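Local atomic coordinates of uncharacterized protein DSY3957 (Desulfitobacterium hafniense, PDB entry 3HXL), a protein that probably forms part of the contractile sheath around a phage-type tail. Residues A[212-217]-A[236-241]; A[228-233]-A[349-354]; A[240-245]-A[328-333]. All coordinates share one frame; numbering follows the deposited sequence.

From the N terminus, residues 212-217 of helix 210-227 pack against residues 236-241, the turn after strand 232-236. Interaction 1 closes this short helix-strand unit. Residues 228-233, which join that helix to that strand, are held much later by residues 349-354 of helix 344-364, so interaction 2 closes a long loop and crosses interaction 1. Interaction 3 begins where interaction 1 ends, sharing Ala240 and Ala241. It ties residues 240-245, before strand 246-255, to residues 328-333, and both of its segments fall within the span bracketed by interaction 2. Together the contacts join the mixed sheet, helix 210-227, helix 344-364 and the loop 328-333 that leads to it.

Interaction 1: A[212-217]-A[236-241]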
ATOM      1  N   LEU A 212       3.102 -11.462  13.901  1.00 23.33           N
ATOM      2  CA  LEU A 212       3.009 -10.222  13.141  1.00 21.75           C
ATOM      3  C   LEU A 212       1.560  -9.881  12.837  1.00 16.77           C
ATOM      4  O   LEU A 212       1.167  -8.714  12.877  1.00 22.86           O
ATOM      5  CB  LEU A 212       3.791 -10.334  11.827  1.00 25.21           C
ATOM      6  CG  LEU A 212       5.309 -10.248  11.944  1.00 22.08           C
ATOM      7  CD1 LEU A 212       5.945 -10.433  10.574  1.00 25.79           C
ATOM      8  CD2 LEU A 212       5.689  -8.896  12.535  1.00 21.67           C
ATOM      9  N   LYS A 213       0.769 -10.902  12.530  1.00 19.84           N
ATOM     10  CA  LYS A 213      -0.638 -10.697  12.220  1.00 21.52           C
ATOM     11  C   LYS A 213      -1.357 -10.071  13.413  1.00 27.16           C
ATOM     12  O   LYS A 213      -2.191  -9.184  13.244  1.00 18.16           O
ATOM     13  CB  LYS A 213      -1.304 -12.025  11.857  1.00 20.07           C
ATOM     14  CG  LYS A 213      -0.749 -12.690  10.605  1.00 15.95           C
ATOM     15  CD  LYS A 213      -1.444 -14.023  10.369  1.00 22.77           C
ATOM     16  CE  LYS A 213      -0.688 -14.898   9.385  1.00 20.00           C
ATOM     17  NZ  LYS A 213      -1.373 -16.208   9.197  1.00 16.13           N
ATOM     18  N   ALA A 214      -1.025 -10.529  14.619  1.00 21.48           N
ATOM     19  CA  ALA A 214      -1.660 -10.000  15.819  1.00 18.07           C
ATOM     20  C   ALA A 214      -1.280  -8.541  16.000  1.00 16.41           C
ATOM     21  O   ALA A 214      -2.122  -7.704  16.324  1.00 21.62           O
ATOM     22  CB  ALA A 214      -1.236 -10.817  17.043  1.00 20.34           C
ATOM     23  N   THR A 215      -0.008  -8.237  15.782  1.00 17.68           N
ATOM     24  CA  THR A 215       0.479  -6.871  15.914  1.00 18.19           C
ATOM     25  C   THR A 215      -0.192  -5.955  14.891  1.00 19.50           C
ATOM     26  O   THR A 215      -0.623  -4.853  15.232  1.00 22.11           O
ATOM     27  CB  THR A 215       2.011  -6.816  15.744  1.00 22.46           C
ATOM     28  OG1 THR A 215       2.638  -7.463  16.862  1.00 24.93           O
ATOM     29  CG2 THR A 215       2.497  -5.376  15.667  1.00 22.73           C
ATOM     30  N   PHE A 216      -0.292  -6.406  13.644  1.00 18.79           N
ATOM     31  CA  PHE A 216      -0.934  -5.587  12.626  1.00 21.03           C
ATOM     32  C   PHE A 216      -2.409  -5.381  12.953  1.00 18.12           C
ATOM     33  O   PHE A 216      -2.963  -4.313  12.692  1.00 17.06           O
ATOM     34  CB  PHE A 216      -0.766  -6.213  11.231  1.00 15.68           C
ATOM     35  CG  PHE A 216       0.542  -5.868  10.569  1.00 24.50           C
ATOM     36  CD1 PHE A 216       0.569  -5.372   9.262  1.00 17.60           C
ATOM     37  CD2 PHE A 216       1.751  -6.010  11.256  1.00 14.18           C
ATOM     38  CE1 PHE A 216       1.778  -5.028   8.651  1.00 15.55           C
ATOM     39  CE2 PHE A 216       2.960  -5.668  10.655  1.00 17.88           C
ATOM     40  CZ  PHE A 216       2.977  -5.169   9.345  1.00 21.15           C
ATOM     41  N   THR A 217      -3.038  -6.396  13.542  1.00 20.17           N
ATOM     42  CA  THR A 217      -4.449  -6.302  13.921  1.00 19.90           C
ATOM     43  C   THR A 217      -4.609  -5.230  14.998  1.00 22.18           C
ATOM     44  O   THR A 217      -5.524  -4.412  14.933  1.00 20.33           O
ATOM     45  CB  THR A 217      -4.980  -7.659  14.445  1.00 20.71           C
ATOM     46  OG1 THR A 217      -4.915  -8.632  13.394  1.00 16.72           O
ATOM     47  CG2 THR A 217      -6.430  -7.532  14.912  1.00 16.42           C
ATOM     48  N   GLU A 236      -3.099 -12.822   5.917  1.00 16.05           N
ATOM     49  CA  GLU A 236      -3.275 -14.175   5.396  1.00 20.85           C
ATOM     50  C   GLU A 236      -3.768 -15.104   6.494  1.00 21.74           C
ATOM     51  O   GLU A 236      -3.145 -15.197   7.544  1.00 21.02           O
ATOM     52  CB  GLU A 236      -1.931 -14.714   4.888  1.00 21.91           C
ATOM     53  CG  GLU A 236      -1.986 -16.132   4.367  1.00 43.86           C
ATOM     54  CD  GLU A 236      -1.469 -17.187   5.347  1.00 22.33           C
ATOM     55  OE1 GLU A 236      -1.584 -18.370   4.998  1.00 38.92           O
ATOM     56  OE2 GLU A 236      -0.946 -16.863   6.439  1.00 22.80           O
ATOM     57  N   ASN A 237      -4.877 -15.790   6.245  1.00 20.36           N
ATOM     58  CA  ASN A 237      -5.429 -16.741   7.203  1.00 21.38           C
ATOM     59  C   ASN A 237      -5.371 -16.309   8.673  1.00 22.74           C
ATOM     60  O   ASN A 237      -4.659 -16.905   9.486  1.00 21.21           O
ATOM     61  CB  ASN A 237      -4.730 -18.097   7.025  1.00 19.42           C
ATOM     62  CG  ASN A 237      -5.188 -18.821   5.775  1.00 17.29           C
ATOM     63  OD1 ASN A 237      -6.267 -19.411   5.751  1.00 24.03           O
ATOM     64  ND2 ASN A 237      -4.383 -18.760   4.721  1.00 18.37           N
ATOM     65  N   TYR A 238      -6.123 -15.269   9.009  1.00 18.74           N
ATOM     66  CA  TYR A 238      -6.169 -14.792  10.381  1.00 17.19           C
ATOM     67  C   TYR A 238      -7.554 -14.260  10.723  1.00 16.77           C
ATOM     68  O   TYR A 238      -7.709 -13.109  11.144  1.00 19.10           O
ATOM     69  CB  TYR A 238      -5.125 -13.700  10.606  1.00 20.59           C
ATOM     70  CG  TYR A 238      -4.770 -13.507  12.062  1.00 23.75           C
ATOM     71  CD1 TYR A 238      -5.145 -12.350  12.750  1.00 19.59           C
ATOM     72  CD2 TYR A 238      -4.051 -14.483  12.751  1.00 29.47           C
ATOM     73  CE1 TYR A 238      -4.805 -12.170  14.095  1.00 22.11           C
ATOM     74  CE2 TYR A 238      -3.707 -14.316  14.091  1.00 31.18           C
ATOM     75  CZ  TYR A 238      -4.084 -13.158  14.756  1.00 30.61           C
ATOM     76  OH  TYR A 238      -3.723 -12.985  16.074  1.00 23.97           O
ATOM     77  N   PRO A 239      -8.584 -15.091  10.537  1.00 16.97           N
ATOM     78  CA  PRO A 239      -9.949 -14.664  10.843  1.00 17.78           C
ATOM     79  C   PRO A 239     -10.124 -14.370  12.334  1.00 21.79           C
ATOM     80  O   PRO A 239     -11.088 -13.722  12.739  1.00 22.31           O
ATOM     81  CB  PRO A 239     -10.790 -15.844  10.370  1.00 17.97           C
ATOM     82  CG  PRO A 239      -9.880 -17.009  10.577  1.00 17.95           C
ATOM     83  CD  PRO A 239      -8.564 -16.486  10.064  1.00 14.27           C
ATOM     84  N   ALA A 240      -9.179 -14.835  13.146  1.00 21.64           N
ATOM     85  CA  ALA A 240      -9.249 -14.614  14.589  1.00 24.96           C
ATOM     86  C   ALA A 240      -9.256 -13.126  14.947  1.00 25.28           C
ATOM     87  O   ALA A 240      -9.618 -12.748  16.069  1.00 20.31           O
ATOM     88  CB  ALA A 240      -8.072 -15.322  15.292  1.00 17.71           C
ATOM     89  N   ALA A 241      -8.848 -12.283  14.002  1.00 18.77           N
ATOM     90  CA  ALA A 241      -8.819 -10.840  14.227  1.00 20.23           C
ATOM     91  C   ALA A 241     -10.213 -10.320  14.613  1.00 18.26           C
ATOM     92  O   ALA A 241     -10.336  -9.401  15.425  1.00 20.31           O
ATOM     93  CB  ALA A 241      -8.318 -10.118  12.959  1.00 18.48           C
TER
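Lys213 and Tyr238 lie where the helical segment 212-217 meets the turn 236-241, their CA atoms 7.1 Å apart. The backbones come closer at the other end, with 6.3 Å between the CA atoms of Thr217 and Ala241. The turn leaves its strand at Glu236 and winds into a short 3-10 segment, residues 239-241. Lys213 carries the contact. Its CB sits over the centre of one face of the Tyr238 ring, 3.7 Å from the ring centroid, in a CH-pi contact. Beyond CG the chain is extended, and CD passes close to CD2 of Tyr238. The amine then reaches Glu236 twice. Lys213 NZ gives a hydrogen bond of 2.6 Å to Glu236 O and a salt bridge of 2.9 Å to Glu236 OE2, which it meets on the anti side. A weak bond to Asn237 O adds a third acceptor, so the ammonium gathers the carbonyls at the start of the turn. Strands 202-204 and 232-236 pair in parallel with helix 210-227 between them, a beta-alpha-beta crossover in the subtilisin-like domain. Tyr238 holds CG anti to its backbone N (chi1 -159°). Tyr238 OH lies 3.4 Å from Ala214 CB. Thr217 OG1 approaches the ring obliquely at CE1. The same hydroxyl donates to Lys213 O, reaching it from the face opposite Thr217 N. Thr217 also rests CG2 on Ala241 CB, at 3.8 Å. On the turn, Asn237 ND2 bonds Glu236 OE1 from above the carboxylate plane and also reaches Lys250 O on strand 246-255.

Interaction 2: A[228-233]-A[349-354]; sequences GKKIQV and VLDGIN
Lys230 lays its aliphatic chain across Asp351 and Asn354, which lie one turn apart on the helix. It crosses each side chain at about a right angle. Lys230 CB lies 3.3 Å from Asp351 CG. Lys230 CG lies 3.4 Å from Asn354 ND2, and Lys230 CE lies 3.6 Å from Asn354 OD1. The lysine chain bends at chi2 (-65°), which turns CD aside from an extended course. Asn354 has CG anti to the backbone N (chi1 -178°), and its ND2 gives a 3.0 Å hydrogen bond to Gly228 O. That bond is bent, 140° at the hydrogen, and the donor stands above the carbonyl plane. Opposite charges are near but not in contact: Lys230 NZ is 5.4 Å from Asp351 OD1. The amine instead bonds Arg224 O. Arg224 also positions the acid, since its NH1 forms a salt bridge with Asp351 OD2 and a hydrogen bond with Ile231 O. The contact joins the subtilisin-like part of the sheath fold to its C-terminal part. Gly228, just after helix 210-227, is the first residue to leave helical angles, with positive phi. The link 228-231, between helix 210-227 and strand 232-236, lies against helix 344-364.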
ATOM      1  N   GLY A 228      -8.673   7.822  14.945  1.00 18.94           N
ATOM      2  CA  GLY A 228      -9.604   8.334  13.956  1.00 25.96           C
ATOM      3  C   GLY A 228      -8.993   8.300  12.565  1.00 23.14           C
ATOM      4  O   GLY A 228      -9.409   9.037  11.668  1.00 30.39           O
ATOM      5  N   LYS A 229      -7.985   7.450  12.386  1.00 21.79           N
ATOM      6  CA  LYS A 229      -7.323   7.308  11.092  1.00 24.73           C
ATOM      7  C   LYS A 229      -7.816   5.987  10.513  1.00 22.15           C
ATOM      8  O   LYS A 229      -7.257   4.925  10.782  1.00 17.86           O
ATOM      9  CB  LYS A 229      -5.803   7.282  11.259  1.00 24.00           C
ATOM     10  CG  LYS A 229      -5.054   7.442   9.957  1.00 29.07           C
ATOM     11  CD  LYS A 229      -3.557   7.357  10.153  1.00 32.26           C
ATOM     12  CE  LYS A 229      -2.838   7.594   8.833  1.00 30.42           C
ATOM     13  NZ  LYS A 229      -1.416   7.176   8.912  1.00 45.27           N
ATOM     14  N   LYS A 230      -8.873   6.068   9.713  1.00 23.48           N
ATOM     15  CA  LYS A 230      -9.484   4.887   9.127  1.00 17.45           C
ATOM     16  C   LYS A 230      -8.695   4.255   7.984  1.00 20.71           C
ATOM     17  O   LYS A 230      -8.562   4.824   6.894  1.00 22.13           O
ATOM     18  CB  LYS A 230     -10.908   5.224   8.686  1.00 24.95           C
ATOM     19  CG  LYS A 230     -11.767   5.851   9.786  1.00 23.56           C
ATOM     20  CD  LYS A 230     -12.028   4.894  10.958  1.00 22.04           C
ATOM     21  CE  LYS A 230     -12.854   5.572  12.058  1.00 23.04           C
ATOM     22  NZ  LYS A 230     -13.272   4.630  13.142  1.00 27.42           N
ATOM     23  N   ILE A 231      -8.170   3.064   8.259  1.00 14.59           N
ATOM     24  CA  ILE A 231      -7.382   2.289   7.306  1.00 11.63           C
ATOM     25  C   ILE A 231      -7.695   0.810   7.536  1.00 12.25           C
ATOM     26  O   ILE A 231      -8.401   0.463   8.483  1.00 15.96           O
ATOM     27  CB  ILE A 231      -5.860   2.513   7.527  1.00 17.70           C
ATOM     28  CG1 ILE A 231      -5.477   2.151   8.965  1.00 25.23           C
ATOM     29  CG2 ILE A 231      -5.485   3.969   7.268  1.00 18.46           C
ATOM     30  CD1 ILE A 231      -5.015   0.721   9.135  1.00 23.98           C
ATOM     31  N   GLN A 232      -7.185  -0.056   6.668  1.00 14.26           N
ATOM     32  CA  GLN A 232      -7.372  -1.492   6.834  1.00 19.20           C
ATOM     33  C   GLN A 232      -6.067  -2.223   6.569  1.00 16.77           C
ATOM     34  O   GLN A 232      -5.200  -1.738   5.836  1.00 14.64           O
ATOM     35  CB  GLN A 232      -8.446  -2.048   5.886  1.00 18.78           C
ATOM     36  CG  GLN A 232      -9.902  -1.765   6.290  1.00 12.98           C
ATOM     37  CD  GLN A 232     -10.900  -2.444   5.348  1.00 14.99           C
ATOM     38  OE1 GLN A 232     -10.918  -2.170   4.145  1.00 14.35           O
ATOM     39  NE2 GLN A 232     -11.732  -3.331   5.893  1.00 10.25           N
ATOM     40  N   VAL A 233      -5.934  -3.388   7.191  1.00 12.19           N
ATOM     41  CA  VAL A 233      -4.774  -4.239   7.009  1.00 12.70           C
ATOM     42  C   VAL A 233      -5.299  -5.542   6.423  1.00 11.78           C
ATOM     43  O   VAL A 233      -6.358  -6.032   6.826  1.00 14.35           O
ATOM     44  CB  VAL A 233      -4.057  -4.553   8.356  1.00 12.35           C
ATOM     45  CG1 VAL A 233      -3.546  -3.270   8.983  1.00 10.87           C
ATOM     46  CG2 VAL A 233      -5.002  -5.275   9.290  1.00 17.76           C
ATOM     47  N   VAL A 349     -17.357   3.464   2.609  1.00 16.70           N
ATOM     48  CA  VAL A 349     -18.201   4.649   2.690  1.00 15.28           C
ATOM     49  C   VAL A 349     -18.115   5.306   4.068  1.00 17.03           C
ATOM     50  O   VAL A 349     -18.048   6.536   4.172  1.00 16.93           O
ATOM     51  CB  VAL A 349     -19.670   4.339   2.335  1.00 24.48           C
ATOM     52  CG1 VAL A 349     -20.203   3.218   3.188  1.00 33.19           C
ATOM     53  CG2 VAL A 349     -20.511   5.600   2.510  1.00 29.65           C
ATOM     54  N   LEU A 350     -18.085   4.496   5.121  1.00 14.09           N
ATOM     55  CA  LEU A 350     -17.995   5.030   6.472  1.00 12.45           C
ATOM     56  C   LEU A 350     -16.618   5.634   6.746  1.00 19.07           C
ATOM     57  O   LEU A 350     -16.516   6.690   7.382  1.00 17.31           O
ATOM     58  CB  LEU A 350     -18.316   3.943   7.499  1.00 17.86           C
ATOM     59  CG  LEU A 350     -19.734   3.371   7.430  1.00 21.16           C
ATOM     60  CD1 LEU A 350     -19.958   2.454   8.623  1.00 18.01           C
ATOM     61  CD2 LEU A 350     -20.764   4.506   7.447  1.00 20.24           C
ATOM     62  N   ASP A 351     -15.555   4.978   6.279  1.00 16.35           N
ATOM     63  CA  ASP A 351     -14.212   5.525   6.473  1.00 18.24           C
ATOM     64  C   ASP A 351     -14.118   6.828   5.679  1.00 16.65           C
ATOM     65  O   ASP A 351     -13.436   7.775   6.084  1.00 17.69           O
ATOM     66  CB  ASP A 351     -13.133   4.539   5.997  1.00 13.62           C
ATOM     67  CG  ASP A 351     -12.991   3.331   6.913  1.00 19.70           C
ATOM     68  OD1 ASP A 351     -13.695   3.268   7.945  1.00 22.57           O
ATOM     69  OD2 ASP A 351     -12.169   2.438   6.598  1.00 20.42           O
ATOM     70  N   GLY A 352     -14.814   6.875   4.546  1.00 17.62           N
ATOM     71  CA  GLY A 352     -14.806   8.079   3.729  1.00 15.75           C
ATOM     72  C   GLY A 352     -15.461   9.230   4.470  1.00 15.83           C
ATOM     73  O   GLY A 352     -14.969  10.362   4.455  1.00 20.14           O
ATOM     74  N   ILE A 353     -16.584   8.941   5.117  1.00 15.94           N
ATOM     75  CA  ILE A 353     -17.298   9.957   5.881  1.00 16.95           C
ATOM     76  C   ILE A 353     -16.388  10.453   6.993  1.00 22.25           C
ATOM     77  O   ILE A 353     -16.249  11.659   7.213  1.00 21.68           O
ATOM     78  CB  ILE A 353     -18.586   9.384   6.497  1.00 16.96           C
ATOM     79  CG1 ILE A 353     -19.625   9.150   5.396  1.00 15.58           C
ATOM     80  CG2 ILE A 353     -19.131  10.332   7.562  1.00 17.18           C
ATOM     81  CD1 ILE A 353     -20.897   8.485   5.886  1.00 16.63           C
ATOM     82  N   ASN A 354     -15.762   9.513   7.692  1.00 19.68           N
ATOM     83  CA  ASN A 354     -14.858   9.862   8.782  1.00 20.22           C
ATOM     84  C   ASN A 354     -13.693  10.716   8.301  1.00 21.45           C
ATOM     85  O   ASN A 354     -13.548  11.867   8.703  1.00 22.37           O
ATOM     86  CB  ASN A 354     -14.281   8.608   9.430  1.00 19.09           C
ATOM     87  CG  ASN A 354     -13.374   8.935  10.600  1.00 24.46           C
ATOM     88  OD1 ASN A 354     -13.821   9.009  11.742  1.00 24.26           O
ATOM     89  ND2 ASN A 354     -12.098   9.162  10.314  1.00 20.92           N
TER

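Interaction 3: A[240-245]-A[328-333]; sequences AADYEG and NTLTSF
Asp242 points its carboxylate toward the backbone of Thr331 and Ser332. CG lies anti to the backbone N (chi1 -176°), and the two oxygens divide the work. Asp242 OD1 accepts two backbone bonds: Thr331 N at 2.8 Å, nearly straight and almost in line with the C-O bond, and Ser332 N at 3.0 Å, on the syn side. OD2 takes the Ser332 hydroxyl, though the 2.5 Å between Asp242 OD2 and Ser332 OG is doubtfully short. The two N-H donors to OD1 would tend to favour the ionised form of the carboxylate. Ser332 is the centre of an inverse gamma turn, so Asp242 binds the chain where it bends sharply.

At Thr329 the backbones touch directly. Asp242 CA makes a C-H...O contact with Thr329 O at 3.3 Å. Thr329 turns OG1 into the position between its backbone N and carbonyl carbon (chi1 63°), which brings the hydroxyl to 2.8 Å from Tyr243 O. Val246 O competes with that carbonyl for the single proton of this hydroxyl.

Leu330 and Glu244 lie side by side and point the same way, with Leu330 CD2 3.9 Å from Glu244 OE1. Glu244 OE1 forms a salt bridge with Lys337. Asn328 sets its amide against the Glu244 backbone, with Asn328 OD1 3.4 Å from Glu244 CA. The same OD1 accepts from Leu330 N in the carbonyl plane, on a lone pair, making an Asx turn. Asn328 ND2 bonds Phe341 O.

Around this pair of loops, Tyr243 leans on helix 210-227 and bonds Asp225 through its hydroxyl. Asn328 and Glu244 touch Ile347 of helix 344-364, and Thr329 joins Val246 on strand 246-255 through a backbone hydrogen bond.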
ATOM      1  N   ALA A 240      -9.179 -14.835  13.146  1.00 21.64           N
ATOM      2  CA  ALA A 240      -9.249 -14.614  14.589  1.00 24.96           C
ATOM      3  C   ALA A 240      -9.256 -13.126  14.947  1.00 25.28           C
ATOM      4  O   ALA A 240      -9.618 -12.748  16.069  1.00 20.31           O
ATOM      5  CB  ALA A 240      -8.072 -15.322  15.292  1.00 17.71           C
ATOM      6  N   ALA A 241      -8.848 -12.283  14.002  1.00 18.77           N
ATOM      7  CA  ALA A 241      -8.819 -10.840  14.227  1.00 20.23           C
ATOM      8  C   ALA A 241     -10.213 -10.320  14.613  1.00 18.26           C
ATOM      9  O   ALA A 241     -10.336  -9.401  15.425  1.00 20.31           O
ATOM     10  CB  ALA A 241      -8.318 -10.118  12.959  1.00 18.48           C
ATOM     11  N   ASP A 242     -11.248 -10.906  14.006  1.00 15.22           N
ATOM     12  CA  ASP A 242     -12.646 -10.545  14.275  1.00 19.91           C
ATOM     13  C   ASP A 242     -12.813  -9.033  14.431  1.00 20.86           C
ATOM     14  O   ASP A 242     -13.385  -8.545  15.409  1.00 18.28           O
ATOM     15  CB  ASP A 242     -13.117 -11.290  15.537  1.00 23.41           C
ATOM     16  CG  ASP A 242     -14.590 -11.066  15.856  1.00 22.21           C
ATOM     17  OD1 ASP A 242     -15.374 -10.741  14.938  1.00 21.65           O
ATOM     18  OD2 ASP A 242     -14.967 -11.244  17.037  1.00 22.26           O
ATOM     19  N   TYR A 243     -12.313  -8.301  13.440  1.00 18.37           N
ATOM     20  CA  TYR A 243     -12.354  -6.848  13.451  1.00 18.37           C
ATOM     21  C   TYR A 243     -12.536  -6.311  12.026  1.00 17.15           C
ATOM     22  O   TYR A 243     -11.912  -6.814  11.089  1.00 12.48           O
ATOM     23  CB  TYR A 243     -11.053  -6.333  14.064  1.00 15.59           C
ATOM     24  CG  TYR A 243     -10.957  -4.827  14.143  1.00 16.24           C
ATOM     25  CD1 TYR A 243     -11.931  -4.085  14.808  1.00 19.54           C
ATOM     26  CD2 TYR A 243      -9.896  -4.146  13.542  1.00 14.93           C
ATOM     27  CE1 TYR A 243     -11.857  -2.695  14.872  1.00 20.36           C
ATOM     28  CE2 TYR A 243      -9.811  -2.752  13.602  1.00 17.44           C
ATOM     29  CZ  TYR A 243     -10.800  -2.042  14.268  1.00 14.37           C
ATOM     30  OH  TYR A 243     -10.746  -0.676  14.321  1.00 19.45           O
ATOM     31  N   GLU A 244     -13.390  -5.298  11.873  1.00 13.27           N
ATOM     32  CA  GLU A 244     -13.674  -4.712  10.552  1.00 17.73           C
ATOM     33  C   GLU A 244     -12.463  -4.039   9.913  1.00 18.56           C
ATOM     34  O   GLU A 244     -12.460  -3.743   8.712  1.00 14.90           O
ATOM     35  CB  GLU A 244     -14.822  -3.692  10.640  1.00 14.01           C
ATOM     36  CG  GLU A 244     -14.516  -2.454  11.481  1.00 18.01           C
ATOM     37  CD  GLU A 244     -14.939  -2.620  12.936  1.00 20.71           C
ATOM     38  OE1 GLU A 244     -15.124  -3.775  13.375  1.00 16.22           O
ATOM     39  OE2 GLU A 244     -15.083  -1.596  13.632  1.00 19.12           O
ATOM     40  N   GLY A 245     -11.430  -3.796  10.710  1.00 15.58           N
ATOM     41  CA  GLY A 245     -10.242  -3.164  10.174  1.00 10.16           C
ATOM     42  C   GLY A 245      -9.275  -4.174   9.584  1.00  9.59           C
ATOM     43  O   GLY A 245      -8.231  -3.803   9.053  1.00 17.53           O
ATOM     44  N   ASN A 328     -14.634  -8.441   5.491  1.00 11.53           N
ATOM     45  CA  ASN A 328     -13.514  -8.366   6.419  1.00 14.64           C
ATOM     46  C   ASN A 328     -13.751  -9.433   7.498  1.00 17.50           C
ATOM     47  O   ASN A 328     -14.722 -10.184   7.422  1.00 16.36           O
ATOM     48  CB  ASN A 328     -13.388  -6.954   7.021  1.00  9.75           C
ATOM     49  CG  ASN A 328     -14.671  -6.466   7.664  1.00 14.48           C
ATOM     50  OD1 ASN A 328     -15.161  -7.048   8.639  1.00 18.12           O
ATOM     51  ND2 ASN A 328     -15.215  -5.377   7.133  1.00 13.19           N
ATOM     52  N   THR A 329     -12.871  -9.502   8.492  1.00 15.17           N
ATOM     53  CA  THR A 329     -12.976 -10.526   9.531  1.00 15.36           C
ATOM     54  C   THR A 329     -14.028 -10.364  10.618  1.00 19.91           C
ATOM     55  O   THR A 329     -14.179 -11.254  11.459  1.00 19.72           O
ATOM     56  CB  THR A 329     -11.645 -10.711  10.254  1.00  9.26           C
ATOM     57  OG1 THR A 329     -11.299  -9.497  10.919  1.00 16.54           O
ATOM     58  CG2 THR A 329     -10.550 -11.071   9.274  1.00 11.03           C
ATOM     59  N   LEU A 330     -14.744  -9.248  10.637  1.00 14.05           N
ATOM     60  CA  LEU A 330     -15.748  -9.056  11.681  1.00 12.76           C
ATOM     61  C   LEU A 330     -16.867 -10.089  11.638  1.00 16.10           C
ATOM     62  O   LEU A 330     -17.603 -10.176  10.650  1.00 16.79           O
ATOM     63  CB  LEU A 330     -16.361  -7.657  11.594  1.00 13.68           C
ATOM     64  CG  LEU A 330     -17.440  -7.389  12.648  1.00 17.00           C
ATOM     65  CD1 LEU A 330     -16.806  -7.361  14.048  1.00 13.70           C
ATOM     66  CD2 LEU A 330     -18.102  -6.049  12.356  1.00 16.01           C
ATOM     67  N   THR A 331     -16.992 -10.872  12.710  1.00 14.77           N
ATOM     68  CA  THR A 331     -18.046 -11.882  12.803  1.00 16.00           C
ATOM     69  C   THR A 331     -18.878 -11.756  14.078  1.00 17.86           C
ATOM     70  O   THR A 331     -20.005 -12.239  14.122  1.00 20.66           O
ATOM     71  CB  THR A 331     -17.498 -13.335  12.751  1.00 19.12           C
ATOM     72  OG1 THR A 331     -16.578 -13.541  13.829  1.00 24.41           O
ATOM     73  CG2 THR A 331     -16.805 -13.601  11.427  1.00 21.06           C
ATOM     74  N   SER A 332     -18.328 -11.121  15.113  1.00 19.75           N
ATOM     75  CA  SER A 332     -19.059 -10.947  16.368  1.00 21.80           C
ATOM     76  C   SER A 332     -19.920  -9.695  16.263  1.00 20.84           C
ATOM     77  O   SER A 332     -19.556  -8.636  16.762  1.00 22.02           O
ATOM     78  CB  SER A 332     -18.089 -10.802  17.545  1.00 20.04           C
ATOM     79  OG  SER A 332     -17.244 -11.930  17.643  1.00 20.76           O
ATOM     80  N   PHE A 333     -21.069  -9.821  15.615  1.00 24.20           N
ATOM     81  CA  PHE A 333     -21.947  -8.683  15.434  1.00 23.19           C
ATOM     82  C   PHE A 333     -22.747  -8.345  16.682  1.00 28.36           C
ATOM     83  O   PHE A 333     -23.112  -9.226  17.466  1.00 19.80           O
ATOM     84  CB  PHE A 333     -22.882  -8.946  14.254  1.00 25.97           C
ATOM     85  CG  PHE A 333     -22.164  -9.372  13.002  1.00 23.51           C
ATOM     86  CD1 PHE A 333     -21.183  -8.563  12.438  1.00 18.29           C
ATOM     87  CD2 PHE A 333     -22.462 -10.589  12.396  1.00 19.25           C
ATOM     88  CE1 PHE A 333     -20.506  -8.961  11.284  1.00 23.45           C
ATOM     89  CE2 PHE A 333     -21.793 -10.996  11.242  1.00 21.03           C
ATOM     90  CZ  PHE A 333     -20.815 -10.184  10.685  1.00 16.11           C
TER